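Local atomic coordinates of uncharacterized protein YacP (Bacillus subtilis, PDB entry 5MQ8), a protein that acts as the endoribonuclease Rae1, a PIN-clan nuclease involved in ribosome-dependent mRNA decay in Bacillus subtilis. Residues I3-G8 against K86-L91; I12-Q17 against K119-L124; V32-M37 against K63-R68; K58-K63 against V69-T74; V100-Y105 against A110-G115. All blocks are in the same frame, centred on the assembly; numbering follows the deposited sequence.

Interaction 1. Residues I3-G8 against K86-L91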
# COMPACT_ATOMS: atom_id res chain seq x y z
N ILE A 3 6.40 23.46 -15.17
CA ILE A 3 7.18 22.28 -15.49
C ILE A 3 8.38 22.29 -14.58
O ILE A 3 9.07 23.31 -14.45
CB ILE A 3 7.59 22.18 -16.99
CG1 ILE A 3 6.35 22.33 -17.94
CG2 ILE A 3 8.37 20.88 -17.27
CD1 ILE A 3 6.67 22.33 -19.44
N LEU A 4 8.61 21.16 -13.91
CA LEU A 4 9.75 20.97 -13.03
C LEU A 4 10.77 20.05 -13.69
O LEU A 4 10.45 18.91 -14.03
CB LEU A 4 9.34 20.45 -11.65
CG LEU A 4 10.48 20.25 -10.60
CD1 LEU A 4 11.20 21.56 -10.26
CD2 LEU A 4 9.94 19.68 -9.33
N LEU A 5 11.99 20.57 -13.89
CA LEU A 5 13.12 19.84 -14.48
C LEU A 5 14.06 19.57 -13.33
O LEU A 5 14.46 20.51 -12.64
CB LEU A 5 13.80 20.66 -15.61
CG LEU A 5 12.92 21.08 -16.80
CD1 LEU A 5 13.71 21.87 -17.84
CD2 LEU A 5 12.28 19.89 -17.49
N VAL A 6 14.32 18.30 -13.05
CA VAL A 6 15.08 17.89 -11.88
C VAL A 6 16.48 17.37 -12.21
O VAL A 6 16.62 16.46 -13.03
CB VAL A 6 14.27 16.84 -11.02
CG1 VAL A 6 15.01 16.47 -9.73
CG2 VAL A 6 12.86 17.35 -10.69
N ASP A 7 17.50 17.91 -11.51
CA ASP A 7 18.87 17.43 -11.61
C ASP A 7 18.91 16.24 -10.64
O ASP A 7 19.09 16.43 -9.43
CB ASP A 7 19.86 18.54 -11.21
CG ASP A 7 21.35 18.21 -11.22
OD1 ASP A 7 21.70 17.00 -11.33
OD2 ASP A 7 22.17 19.14 -11.02
N GLY A 8 18.64 15.06 -11.19
CA GLY A 8 18.55 13.80 -10.47
C GLY A 8 19.72 13.45 -9.57
O GLY A 8 19.51 13.13 -8.40
N LYS A 86 18.14 22.06 -23.10
CA LYS A 86 17.52 21.53 -24.32
C LYS A 86 16.04 21.26 -24.08
O LYS A 86 15.21 21.67 -24.89
CB LYS A 86 18.22 20.26 -24.80
CG LYS A 86 19.53 20.50 -25.54
CD LYS A 86 20.32 19.22 -25.68
CE LYS A 86 21.78 19.47 -26.01
NZ LYS A 86 22.58 18.22 -26.00
N LEU A 87 15.70 20.62 -22.93
CA LEU A 87 14.32 20.33 -22.54
C LEU A 87 13.50 21.59 -22.32
O LEU A 87 12.38 21.67 -22.82
CB LEU A 87 14.27 19.44 -21.28
CG LEU A 87 14.61 17.99 -21.51
CD1 LEU A 87 15.12 17.37 -20.26
CD2 LEU A 87 13.42 17.22 -22.08
N ALA A 88 14.06 22.59 -21.62
CA ALA A 88 13.40 23.87 -21.38
C ALA A 88 13.14 24.65 -22.67
O ALA A 88 12.12 25.34 -22.77
CB ALA A 88 14.21 24.71 -20.43
N GLN A 89 14.05 24.54 -23.66
CA GLN A 89 13.93 25.21 -24.95
C GLN A 89 12.88 24.52 -25.82
O GLN A 89 12.14 25.20 -26.53
CB GLN A 89 15.28 25.27 -25.66
CG GLN A 89 16.22 26.32 -25.07
CD GLN A 89 17.62 26.28 -25.63
OE1 GLN A 89 18.02 25.36 -26.36
NE2 GLN A 89 18.42 27.28 -25.28
N ALA A 90 12.81 23.18 -25.75
CA ALA A 90 11.84 22.36 -26.49
C ALA A 90 10.42 22.54 -25.96
O ALA A 90 9.46 22.36 -26.73
CB ALA A 90 12.23 20.90 -26.43
N LEU A 91 10.27 22.89 -24.66
CA LEU A 91 8.99 23.06 -23.98
C LEU A 91 8.70 24.53 -23.62
O LEU A 91 7.78 24.82 -22.86
CB LEU A 91 8.92 22.15 -22.73
CG LEU A 91 9.22 20.65 -22.94
CD1 LEU A 91 9.40 19.94 -21.62
CD2 LEU A 91 8.16 19.96 -23.79

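Interaction 2. Residues I12-Q17 against K119-L124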
# COMPACT_ATOMS: atom_id res chain seq x y z
N ILE A 12 20.01 13.22 -5.29
CA ILE A 12 20.56 12.00 -4.70
C ILE A 12 21.65 12.32 -3.66
O ILE A 12 21.57 11.84 -2.54
CB ILE A 12 21.01 10.99 -5.79
CG1 ILE A 12 19.79 10.32 -6.45
CG2 ILE A 12 21.98 9.94 -5.21
CD1 ILE A 12 20.09 9.44 -7.70
N GLY A 13 22.61 13.16 -4.04
CA GLY A 13 23.71 13.56 -3.17
C GLY A 13 23.35 14.51 -2.04
O GLY A 13 24.10 14.60 -1.07
N ALA A 14 22.20 15.22 -2.15
CA ALA A 14 21.79 16.21 -1.16
C ALA A 14 20.71 15.74 -0.16
O ALA A 14 20.59 16.33 0.90
CB ALA A 14 21.35 17.48 -1.86
N TRP A 15 19.90 14.73 -0.52
CA TRP A 15 18.81 14.26 0.34
C TRP A 15 19.32 13.14 1.26
O TRP A 15 19.91 12.17 0.76
CB TRP A 15 17.59 13.82 -0.49
CG TRP A 15 16.93 14.90 -1.31
CD1 TRP A 15 17.34 16.20 -1.45
CD2 TRP A 15 15.75 14.77 -2.11
NE1 TRP A 15 16.48 16.88 -2.28
CE2 TRP A 15 15.49 16.03 -2.69
CE3 TRP A 15 14.84 13.73 -2.34
CZ2 TRP A 15 14.39 16.26 -3.53
CZ3 TRP A 15 13.75 13.95 -3.17
CH2 TRP A 15 13.54 15.21 -3.76
N PRO A 16 19.12 13.28 2.60
CA PRO A 16 19.64 12.26 3.55
C PRO A 16 19.19 10.83 3.29
O PRO A 16 20.02 9.93 3.38
CB PRO A 16 19.19 12.77 4.92
CG PRO A 16 19.02 14.24 4.74
CD PRO A 16 18.49 14.40 3.33
N GLN A 17 17.91 10.61 2.95
CA GLN A 17 17.41 9.26 2.67
C GLN A 17 17.87 8.69 1.30
O GLN A 17 17.65 7.51 1.03
CB GLN A 17 15.88 9.18 2.84
CG GLN A 17 15.41 9.23 4.30
CD GLN A 17 14.23 8.31 4.57
OE1 GLN A 17 13.20 8.34 3.88
NE2 GLN A 17 14.35 7.49 5.61
N LYS A 119 15.30 26.15 -8.12
CA LYS A 119 14.76 25.56 -6.91
C LYS A 119 15.88 24.73 -6.30
O LYS A 119 16.50 23.91 -6.99
CB LYS A 119 13.52 24.70 -7.24
CG LYS A 119 12.76 24.22 -6.02
CD LYS A 119 11.62 23.24 -6.39
CE LYS A 119 10.28 23.91 -6.60
NZ LYS A 119 10.21 24.68 -7.86
N SER A 120 16.21 24.98 -5.04
CA SER A 120 17.28 24.24 -4.39
C SER A 120 16.88 22.81 -4.03
O SER A 120 15.68 22.50 -3.95
CB SER A 120 17.77 24.98 -3.14
OG SER A 120 16.77 24.98 -2.14
N ALA A 121 17.88 21.96 -3.80
CA ALA A 121 17.70 20.58 -3.40
C ALA A 121 16.90 20.47 -2.09
O ALA A 121 16.03 19.61 -1.97
CB ALA A 121 19.05 19.91 -3.24
N ARG A 122 17.20 21.37 -1.12
CA ARG A 122 16.57 21.49 0.19
C ARG A 122 15.10 21.86 0.04
O ARG A 122 14.26 21.28 0.72
CB ARG A 122 17.32 22.55 1.03
CG ARG A 122 17.17 22.37 2.54
CD ARG A 122 18.04 23.32 3.36
NE ARG A 122 19.46 22.94 3.37
CZ ARG A 122 20.01 22.09 4.22
NH1 ARG A 122 21.31 21.81 4.15
NH2 ARG A 122 19.28 21.53 5.18
N GLU A 123 14.79 22.83 -0.85
CA GLU A 123 13.43 23.30 -1.12
C GLU A 123 12.60 22.18 -1.71
O GLU A 123 11.47 21.98 -1.25
CB GLU A 123 13.43 24.48 -2.09
CG GLU A 123 13.63 25.84 -1.43
CD GLU A 123 14.23 26.91 -2.32
OE1 GLU A 123 13.82 27.01 -3.50
OE2 GLU A 123 15.10 27.66 -1.83
N LEU A 124 13.13 21.44 -2.72
CA LEU A 124 12.39 20.34 -3.33
C LEU A 124 12.11 19.26 -2.29
O LEU A 124 10.97 18.81 -2.19
CB LEU A 124 13.05 19.78 -4.60
CG LEU A 124 12.24 18.69 -5.36
CD1 LEU A 124 10.87 19.18 -5.80
CD2 LEU A 124 13.03 18.12 -6.53

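Interaction 3. Residues V32-M37 against K63-R68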
# COMPACT_ATOMS: atom_id res chain seq x y z
N VAL A 32 13.97 5.49 -5.58
CA VAL A 32 13.26 6.23 -4.53
C VAL A 32 12.93 7.63 -5.04
O VAL A 32 11.77 8.07 -4.90
CB VAL A 32 14.02 6.25 -3.18
CG1 VAL A 32 13.32 7.15 -2.16
CG2 VAL A 32 14.18 4.83 -2.62
N LEU A 33 13.91 8.31 -5.70
CA LEU A 33 13.71 9.64 -6.26
C LEU A 33 12.58 9.68 -7.29
O LEU A 33 11.74 10.57 -7.22
CB LEU A 33 15.02 10.24 -6.82
CG LEU A 33 14.94 11.60 -7.50
CD1 LEU A 33 14.45 12.70 -6.53
CD2 LEU A 33 16.29 11.97 -8.11
N ILE A 34 12.54 8.70 -8.21
CA ILE A 34 11.47 8.60 -9.22
C ILE A 34 10.08 8.48 -8.57
O ILE A 34 9.14 9.14 -9.02
CB ILE A 34 11.75 7.47 -10.24
CG1 ILE A 34 12.98 7.81 -11.11
CG2 ILE A 34 10.52 7.18 -11.11
CD1 ILE A 34 13.63 6.60 -11.75
N GLN A 35 9.97 7.66 -7.50
CA GLN A 35 8.72 7.46 -6.77
C GLN A 35 8.29 8.77 -6.08
O GLN A 35 7.12 9.13 -6.17
CB GLN A 35 8.81 6.27 -5.79
CG GLN A 35 7.53 5.98 -4.96
CD GLN A 35 6.23 5.88 -5.75
OE1 GLN A 35 5.20 6.42 -5.35
NE2 GLN A 35 6.25 5.21 -6.88
N LYS A 36 9.24 9.49 -5.46
CA LYS A 36 9.00 10.79 -4.83
C LYS A 36 8.50 11.80 -5.87
O LYS A 36 7.57 12.56 -5.57
CB LYS A 36 10.27 11.34 -4.14
CG LYS A 36 10.78 10.54 -2.93
CD LYS A 36 9.71 10.31 -1.87
CE LYS A 36 9.41 8.84 -1.74
NZ LYS A 36 7.99 8.57 -1.39
N MET A 37 9.09 11.78 -7.08
CA MET A 37 8.69 12.68 -8.16
C MET A 37 7.32 12.32 -8.76
O MET A 37 6.64 13.22 -9.26
CB MET A 37 9.79 12.82 -9.24
CG MET A 37 11.05 13.59 -8.75
SD MET A 37 10.83 14.97 -7.57
CE MET A 37 10.11 16.07 -8.51
N LYS A 63 13.99 -1.83 -17.08
CA LYS A 63 13.07 -1.08 -16.21
C LYS A 63 12.23 -0.02 -16.91
O LYS A 63 12.76 0.94 -17.50
CB LYS A 63 13.82 -0.46 -15.02
CG LYS A 63 13.60 -1.18 -13.69
CD LYS A 63 14.60 -0.70 -12.64
CE LYS A 63 14.52 -1.52 -11.37
NZ LYS A 63 15.65 -1.24 -10.44
N GLN A 64 10.91 -0.23 -16.88
CA GLN A 64 9.96 0.74 -17.41
C GLN A 64 9.46 1.45 -16.16
O GLN A 64 8.73 0.86 -15.35
CB GLN A 64 8.84 0.07 -18.22
CG GLN A 64 7.99 1.05 -19.04
CD GLN A 64 8.80 2.08 -19.80
OE1 GLN A 64 8.91 3.25 -19.41
NE2 GLN A 64 9.43 1.65 -20.89
N THR A 65 9.96 2.68 -15.94
CA THR A 65 9.66 3.50 -14.76
C THR A 65 8.22 4.01 -14.70
O THR A 65 7.44 3.82 -15.65
CB THR A 65 10.67 4.65 -14.61
OG1 THR A 65 10.94 5.26 -15.88
CG2 THR A 65 11.95 4.20 -13.95
N ASN A 66 7.89 4.67 -13.57
CA ASN A 66 6.59 5.25 -13.27
C ASN A 66 6.10 6.15 -14.40
O ASN A 66 6.80 7.09 -14.79
CB ASN A 66 6.66 6.03 -11.95
CG ASN A 66 5.35 6.11 -11.21
OD1 ASN A 66 4.33 6.59 -11.72
ND2 ASN A 66 5.37 5.66 -9.96
N HIS A 67 4.91 5.85 -14.95
CA HIS A 67 4.26 6.58 -16.04
C HIS A 67 4.04 8.06 -15.69
O HIS A 67 3.86 8.89 -16.58
CB HIS A 67 2.94 5.90 -16.45
CG HIS A 67 1.88 5.93 -15.39
ND1 HIS A 67 1.76 4.92 -14.45
CD2 HIS A 67 0.92 6.86 -15.16
CE1 HIS A 67 0.74 5.27 -13.68
NE2 HIS A 67 0.20 6.42 -14.07
N ARG A 68 4.05 8.38 -14.38
CA ARG A 68 3.87 9.73 -13.85
C ARG A 68 5.14 10.56 -14.04
O ARG A 68 5.07 11.78 -13.89
CB ARG A 68 3.55 9.67 -12.34
CG ARG A 68 2.30 10.43 -11.90
CD ARG A 68 1.07 9.54 -11.82
NE ARG A 68 1.18 8.46 -10.83
CZ ARG A 68 0.33 7.45 -10.74
NH1 ARG A 68 -0.72 7.38 -11.55
NH2 ARG A 68 0.51 6.51 -9.82

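Interaction 4. Residues K58-K63 against V69-T74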
# COMPACT_ATOMS: atom_id res chain seq x y z
N LYS A 58 23.01 4.79 -12.61
CA LYS A 58 22.69 3.53 -13.28
C LYS A 58 21.51 3.72 -14.24
O LYS A 58 20.47 4.27 -13.84
CB LYS A 58 22.38 2.46 -12.23
CG LYS A 58 21.85 1.13 -12.75
CD LYS A 58 22.91 0.11 -13.11
CE LYS A 58 22.39 -0.90 -14.10
NZ LYS A 58 21.34 -1.78 -13.52
N GLY A 59 21.70 3.28 -15.48
CA GLY A 59 20.69 3.34 -16.53
C GLY A 59 19.54 2.40 -16.25
O GLY A 59 19.69 1.39 -15.55
N LEU A 60 18.36 2.76 -16.78
CA LEU A 60 17.11 2.01 -16.63
C LEU A 60 17.18 0.62 -17.28
O LEU A 60 16.69 -0.35 -16.68
CB LEU A 60 15.94 2.83 -17.21
CG LEU A 60 14.96 3.50 -16.24
CD1 LEU A 60 15.63 3.98 -14.96
CD2 LEU A 60 14.26 4.67 -16.91
N GLU A 61 17.81 0.52 -18.48
CA GLU A 61 17.96 -0.71 -19.28
C GLU A 61 16.57 -1.30 -19.58
O GLU A 61 15.84 -0.74 -20.40
CB GLU A 61 18.91 -1.73 -18.61
CG GLU A 61 20.37 -1.32 -18.56
CD GLU A 61 21.30 -2.41 -18.06
OE1 GLU A 61 22.01 -3.02 -18.89
OE2 GLU A 61 21.31 -2.66 -16.83
N LYS A 62 16.18 -2.39 -18.87
CA LYS A 62 14.88 -3.05 -19.02
C LYS A 62 13.78 -2.21 -18.37
O LYS A 62 12.77 -1.94 -19.01
CB LYS A 62 14.91 -4.46 -18.41
CG LYS A 62 13.65 -5.29 -18.65
CD LYS A 62 13.77 -6.70 -18.09
CE LYS A 62 12.84 -7.66 -18.78
NZ LYS A 62 11.45 -7.56 -18.27
N LYS A 63 13.99 -1.83 -17.08
CA LYS A 63 13.07 -1.08 -16.21
C LYS A 63 12.23 -0.02 -16.91
O LYS A 63 12.76 0.94 -17.50
CB LYS A 63 13.82 -0.46 -15.02
CG LYS A 63 13.60 -1.18 -13.69
CD LYS A 63 14.60 -0.70 -12.64
CE LYS A 63 14.52 -1.52 -11.37
NZ LYS A 63 15.65 -1.24 -10.44
N VAL A 69 6.30 9.93 -14.29
CA VAL A 69 7.57 10.67 -14.38
C VAL A 69 8.34 10.36 -15.63
O VAL A 69 8.71 9.21 -15.86
CB VAL A 69 8.48 10.43 -13.14
CG1 VAL A 69 9.58 11.49 -13.05
CG2 VAL A 69 7.70 10.38 -11.86
N GLU A 70 8.69 11.40 -16.38
CA GLU A 70 9.57 11.23 -17.53
C GLU A 70 11.01 11.23 -16.97
O GLU A 70 11.40 12.15 -16.24
CB GLU A 70 9.37 12.36 -18.53
CG GLU A 70 10.13 12.14 -19.83
CD GLU A 70 9.85 13.13 -20.93
OE1 GLU A 70 10.55 13.06 -21.96
OE2 GLU A 70 8.92 13.97 -20.79
N VAL A 71 11.78 10.19 -17.29
CA VAL A 71 13.15 10.03 -16.84
C VAL A 71 14.06 10.05 -18.06
O VAL A 71 13.88 9.25 -18.98
CB VAL A 71 13.31 8.74 -15.99
CG1 VAL A 71 14.77 8.44 -15.71
CG2 VAL A 71 12.50 8.83 -14.69
N ILE A 72 15.02 11.00 -18.08
CA ILE A 72 15.95 11.19 -19.21
C ILE A 72 17.39 11.07 -18.75
O ILE A 72 17.76 11.68 -17.76
CB ILE A 72 15.65 12.52 -19.97
CG1 ILE A 72 14.34 12.40 -20.75
CG2 ILE A 72 16.80 12.90 -20.93
CD1 ILE A 72 13.75 13.66 -21.18
N PHE A 73 18.17 10.27 -19.46
CA PHE A 73 19.59 10.13 -19.20
C PHE A 73 20.35 10.98 -20.22
O PHE A 73 19.91 11.09 -21.37
CB PHE A 73 20.02 8.65 -19.25
CG PHE A 73 19.67 7.89 -17.99
CD1 PHE A 73 18.37 7.43 -17.78
CD2 PHE A 73 20.61 7.68 -17.00
CE1 PHE A 73 18.04 6.75 -16.60
CE2 PHE A 73 20.27 6.99 -15.83
CZ PHE A 73 18.98 6.54 -15.63
N THR A 74 21.45 11.63 -19.79
CA THR A 74 22.26 12.47 -20.69
C THR A 74 23.01 11.58 -21.70
O THR A 74 23.10 10.36 -21.51
CB THR A 74 23.25 13.34 -19.89
OG1 THR A 74 24.10 12.52 -19.10
CG2 THR A 74 22.56 14.39 -19.04

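Interaction 5. Residues V100-Y105 against A110-G115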
# COMPACT_ATOMS: atom_id res chain seq x y z
N VAL A 100 13.79 24.63 -12.27
CA VAL A 100 14.89 23.67 -12.30
C VAL A 100 15.34 23.38 -10.88
O VAL A 100 15.79 24.29 -10.18
CB VAL A 100 16.08 24.09 -13.20
CG1 VAL A 100 17.15 23.00 -13.25
CG2 VAL A 100 15.61 24.45 -14.61
N ALA A 101 15.23 22.10 -10.47
CA ALA A 101 15.65 21.68 -9.14
C ALA A 101 17.12 21.27 -9.16
O ALA A 101 17.47 20.23 -9.74
CB ALA A 101 14.78 20.55 -8.63
N THR A 102 17.99 22.12 -8.57
CA THR A 102 19.44 21.92 -8.44
C THR A 102 20.07 22.91 -7.46
O THR A 102 19.71 24.09 -7.42
CB THR A 102 20.18 21.91 -9.82
OG1 THR A 102 21.51 21.42 -9.63
CG2 THR A 102 20.21 23.28 -10.52
N SER A 103 21.05 22.41 -6.68
CA SER A 103 21.87 23.20 -5.76
C SER A 103 23.32 23.23 -6.26
O SER A 103 24.21 23.70 -5.55
CB SER A 103 21.80 22.64 -4.34
OG SER A 103 20.59 23.04 -3.73
N ASP A 104 23.57 22.72 -7.49
CA ASP A 104 24.91 22.68 -8.09
C ASP A 104 25.31 24.03 -8.65
O ASP A 104 24.53 24.66 -9.36
CB ASP A 104 25.01 21.61 -9.17
CG ASP A 104 26.34 21.65 -9.91
OD1 ASP A 104 27.35 21.13 -9.36
OD2 ASP A 104 26.40 22.26 -11.01
N TYR A 105 26.58 24.43 -8.43
CA TYR A 105 27.13 25.67 -8.97
C TYR A 105 28.43 25.43 -9.74
O TYR A 105 29.06 26.38 -10.19
CB TYR A 105 27.26 26.75 -7.88
CG TYR A 105 25.94 27.32 -7.41
CD1 TYR A 105 25.25 26.74 -6.35
CD2 TYR A 105 25.39 28.45 -8.02
CE1 TYR A 105 24.03 27.27 -5.91
CE2 TYR A 105 24.18 28.99 -7.58
CZ TYR A 105 23.50 28.40 -6.52
OH TYR A 105 22.31 28.92 -6.10
N ALA A 110 23.30 27.68 -17.91
CA ALA A 110 22.95 28.75 -18.86
C ALA A 110 21.45 29.04 -18.93
O ALA A 110 21.07 30.17 -19.21
CB ALA A 110 23.49 28.40 -20.24
N ILE A 111 20.60 28.03 -18.61
CA ILE A 111 19.14 28.14 -18.61
C ILE A 111 18.62 29.17 -17.58
O ILE A 111 17.52 29.70 -17.76
CB ILE A 111 18.48 26.74 -18.46
CG1 ILE A 111 17.01 26.76 -18.95
CG2 ILE A 111 18.64 26.16 -17.03
CD1 ILE A 111 16.06 26.00 -18.11
N PHE A 112 19.41 29.47 -16.53
CA PHE A 112 18.99 30.42 -15.50
C PHE A 112 19.06 31.89 -15.98
O PHE A 112 18.58 32.79 -15.28
CB PHE A 112 19.76 30.19 -14.18
CG PHE A 112 19.41 28.88 -13.51
CD1 PHE A 112 18.09 28.44 -13.44
CD2 PHE A 112 20.40 28.11 -12.91
CE1 PHE A 112 17.78 27.23 -12.83
CE2 PHE A 112 20.09 26.89 -12.30
CZ PHE A 112 18.78 26.46 -12.26
N GLY A 113 19.60 32.09 -17.18
CA GLY A 113 19.64 33.37 -17.87
C GLY A 113 18.63 33.40 -19.00
O GLY A 113 18.61 34.35 -19.79
N GLN A 114 17.77 32.36 -19.09
CA GLN A 114 16.74 32.21 -20.13
C GLN A 114 15.31 32.10 -19.55
O GLN A 114 14.43 31.47 -20.16
CB GLN A 114 17.05 31.00 -21.03
CG GLN A 114 18.26 31.18 -21.93
CD GLN A 114 18.75 29.86 -22.46
OE1 GLN A 114 18.12 29.22 -23.30
NE2 GLN A 114 19.91 29.43 -21.98
N GLY A 115 15.09 32.72 -18.38
CA GLY A 115 13.78 32.76 -17.73
C GLY A 115 13.44 31.65 -16.74
O GLY A 115 12.45 31.78 -16.01

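Interaction 1. Residues I3-G8 against K86-L91
Leu5, on the central strand 3-7, forms a wholly apolar interface together with Ile3, Leu87 and Ala88 near the C-terminal end of helix 80-90, and Leu91 just beyond it. The Leu5 CD1 methyl does most of the touching. It lies 3.9 Å from Ala88 CB, and the helix backbone is as near, with Leu5 CD1 3.9 Å from Ala88 N. Leu87 adds a looser contact, its CB 4.2 Å from Leu5 CD1, so a single methyl rests in the corner between two consecutive helix residues. With CG beside the backbone N (chi1 -58°) and CD1 extended beyond it, Leu5 reaches straight out from the strand. Ile3, two residues earlier on the same strand face, brings its CD1 to 4.0 Å from Leu91 CB, and these two side chains cross nearly at right angles. Leu91 has already left helical geometry, though its N still bonds weakly to Leu87 O.

The helix end also spreads over the flanking strands: Leu87 and Leu91 touch strand 47-52, and Ala88 touches Ile98. Leu4 meets Met37 of helix 23-44 instead.

At the C-terminal end of the strand, Asp7 is the N-cap of the following helix; its OD1 accepts a weak hydrogen bond from Asn10 N.

Helix 80-90 belongs to the crossover between parallel strands 70-73 and 98-101. A parallel sheet layered with helices in this way is the alpha/beta architecture of the PIN fold, in which an acidic residue at the end of the first strand is a family hallmark.

Interaction 2. Residues I12-Q17 against K119-L124
Trp15 gives its indole N-H to a main-chain carbonyl in the first turn of helix 121-145: Trp15 NE1 to Ala121 O is 2.8 Å. The bond is short but far from ideal. Its N-H...O angle is 141°, the donor stands 44° above the carbonyl plane rather than on a lone pair, and the oxygen is itself tilted from the plane of the indole.

Beyond the pyrrole part, the benzo edge of the same ring runs on to Leu124. Trp15 CZ2 is 3.7 Å from Leu124 CG, which sits at the ring edge and in its plane, and Trp15 CZ2 is 3.8 Å from Leu124 CD2. Leu124 presents this branched end because CG is anti to the backbone N (chi1 -175°). Next to the indole, two small residues meet, Ala14 CB touching Ala121 CB at 3.6 Å. Leu33, Leu125 and Val128 pack on other parts of Trp15.

The helix start is separately secured by a capping box. Glu123 N bonds Ser120 OG at 3.2 Å, and Ser120 N makes a weak return bond of 3.5 Å to Glu123 OE1. Ser103 OG takes the N-H of Ala121, so this turn is also tied to the loop after strand 98-101.

Just after helix 8-14, one residue therefore joins that helix to the N-terminal turn of helix 121-145, combining a directional bond with apolar contact along its edge. The buried indole N-H is satisfied by a backbone oxygen, while Leu124 at the ring edge and Ala121 alongside probably limit the rotation of the ring.

Interaction 3. Residues V32-M37 against K63-R68
Ile34 and Asn66 mark the closest approach of the two backbones, their CA atoms 7.2 Å apart. Residues 32-37 are a regular helical piece of helix 23-44, whereas 63-68 is an irregular connection passing beside it. The connection turns at the contact itself: Asn66 OD1 accepts from Arg68 N at 3.2 Å with an N-H...O angle of 159°, the donor lying in the carbonyl plane on a lone pair. The result is an Asx turn, which takes up the Asn66 oxygen locally and directs the chain toward strand 70-73.

Ile34 supplies the apolar half of the interface with both of its branches. The longer one, with CG1 beside the backbone N (chi1 -67°) and then extended, ends at Ile34 CD1, 3.7 Å from Thr65 CG2; the two side chains meet nearly at right angles. The short branch, Ile34 CG2, lies 4.1 Å from Asn66 CB, and here the side chains run past each other in opposite directions.

The connection lies between strands 47-52 and 70-73 in the sequence, and helix 23-44 packs on one side of the parallel sheet of this PIN-clan domain. Ile34 and Met37 also touch strand 47-52, at Phe52 and at Val48 and Val50 respectively.

Gln35 starts away from the connection, but a bend at its second torsion brings its carboxamide round beside that of Asn66, the two amide planes 49° apart. Farther along, Arg68 NH1 forms a salt bridge with Glu162 of the second subunit.

Interaction 4. Residues K58-K63 against V69-T74
Phe73 leaves strand 70-73 toward Lys58, Gly59 and Leu60, three consecutive residues of the preceding loop. From CB, with CG beside the backbone N (chi1 -78°), the ring is carried outward so that its far atoms do the touching. On one side Phe73 CE1 meets Leu60, lying 4.0 Å from Leu60 CD1 and 4.0 Å from Leu60 N. On the other side Phe73 CE2 is 3.4 Å from Lys58 O. At the tip, Phe73 CZ is 3.3 Å from Lys58 O and 3.7 Å from Gly59 CA. Gly59 CA also makes an off-centre CH-pi contact, 4.1 Å from the Phe73 ring centroid and 30° off the normal.

Leu60 divides its two methyls between neighbours on the strand: while CD1 goes to the phenyl ring, Leu60 CD2 is 4.0 Å from Val71 CG1. Phe52 of strand 47-52 also meets the Phe73 ring, their planes at about 35°, and Arg30 NH2 bonds Lys58 O.

The loop thus lies along the edge strand mainly through dispersion and an off-centre CH-pi contact. Lys58 O approaches the ring obliquely, while the hydrogen bond from Arg30 NH2 of helix 23-44 engages the same oxygen.

Interaction 5. Residues V100-Y105 against A110-G115
The loop following strand 98-101 folds back on the strand end through a short 3-10 turn, 110-113, so that Phe112 lies against Val100 and Thr102. The phenyl ring is the centrepiece. Val100 CB is 3.6 Å from Phe112 CE1 and 3.7 Å from Phe112 CZ, coming at the ring obliquely. Thr102 CG2 instead meets the edge, in the ring plane, 3.9 Å from Phe112 CZ. Ile111 works beside its neighbour: Ile111 CD1 and Val100 CG2 reach toward each other tip to tip at 3.9 Å, while Ile111 CG2 lies over one face of the Phe112 ring, offset toward the rim.

Thr102 uses its two branches for different purposes. Its OG1 is anti to the backbone N (chi1 -167°), which leaves CG2, between the backbone N and the carbonyl carbon, turned to the phenyl ring. The hydroxyl oxygen, Thr102 OG1, accepts from Asp104 N at 3.2 Å and 164°, an ST turn, and also bonds Asp7 OD2. The methyl thus packs at the edge of Phe112 while the oxygen links the loop to the end of strand 3-7.

The 3-10 turn is stitched by Gly113 N to Ala110 O, 3.2 Å, and by Gln114 N to Ile111 O. Outside it, Asp104 OD2 accepts from Trp109 NE1 and Glu107 N, holding the intervening loop, and Ile111 continues on to Ala88 of helix 80-90.

This is a loop at the C-terminal ends of the parallel strands, close to Asp7; in PIN-domain nucleases the acidic residues of the active site are typically gathered at this end of the sheet.

Overall arrangement
From the N terminus, strand 3-7 opens interaction 1, which closes 78 residues later at helix 80-90. Helix 8-14 and the next residues open interaction 2, closing only at helix 121-145; the loops of interactions 1 and 2 therefore cross. Both enclose interactions 3 and 4, which cross each other and share Lys63, tying helix 23-44 and strand 70-73 to the long connection between strands 47-52 and 70-73. Interaction 5 is a local loop after interaction 1 has closed, but it lies within the span of interaction 2. Its centre is about 10 Å from that of interaction 1, whereas interactions 4 and 5, about 22 Å apart between centres, lie toward different ends of the sheet.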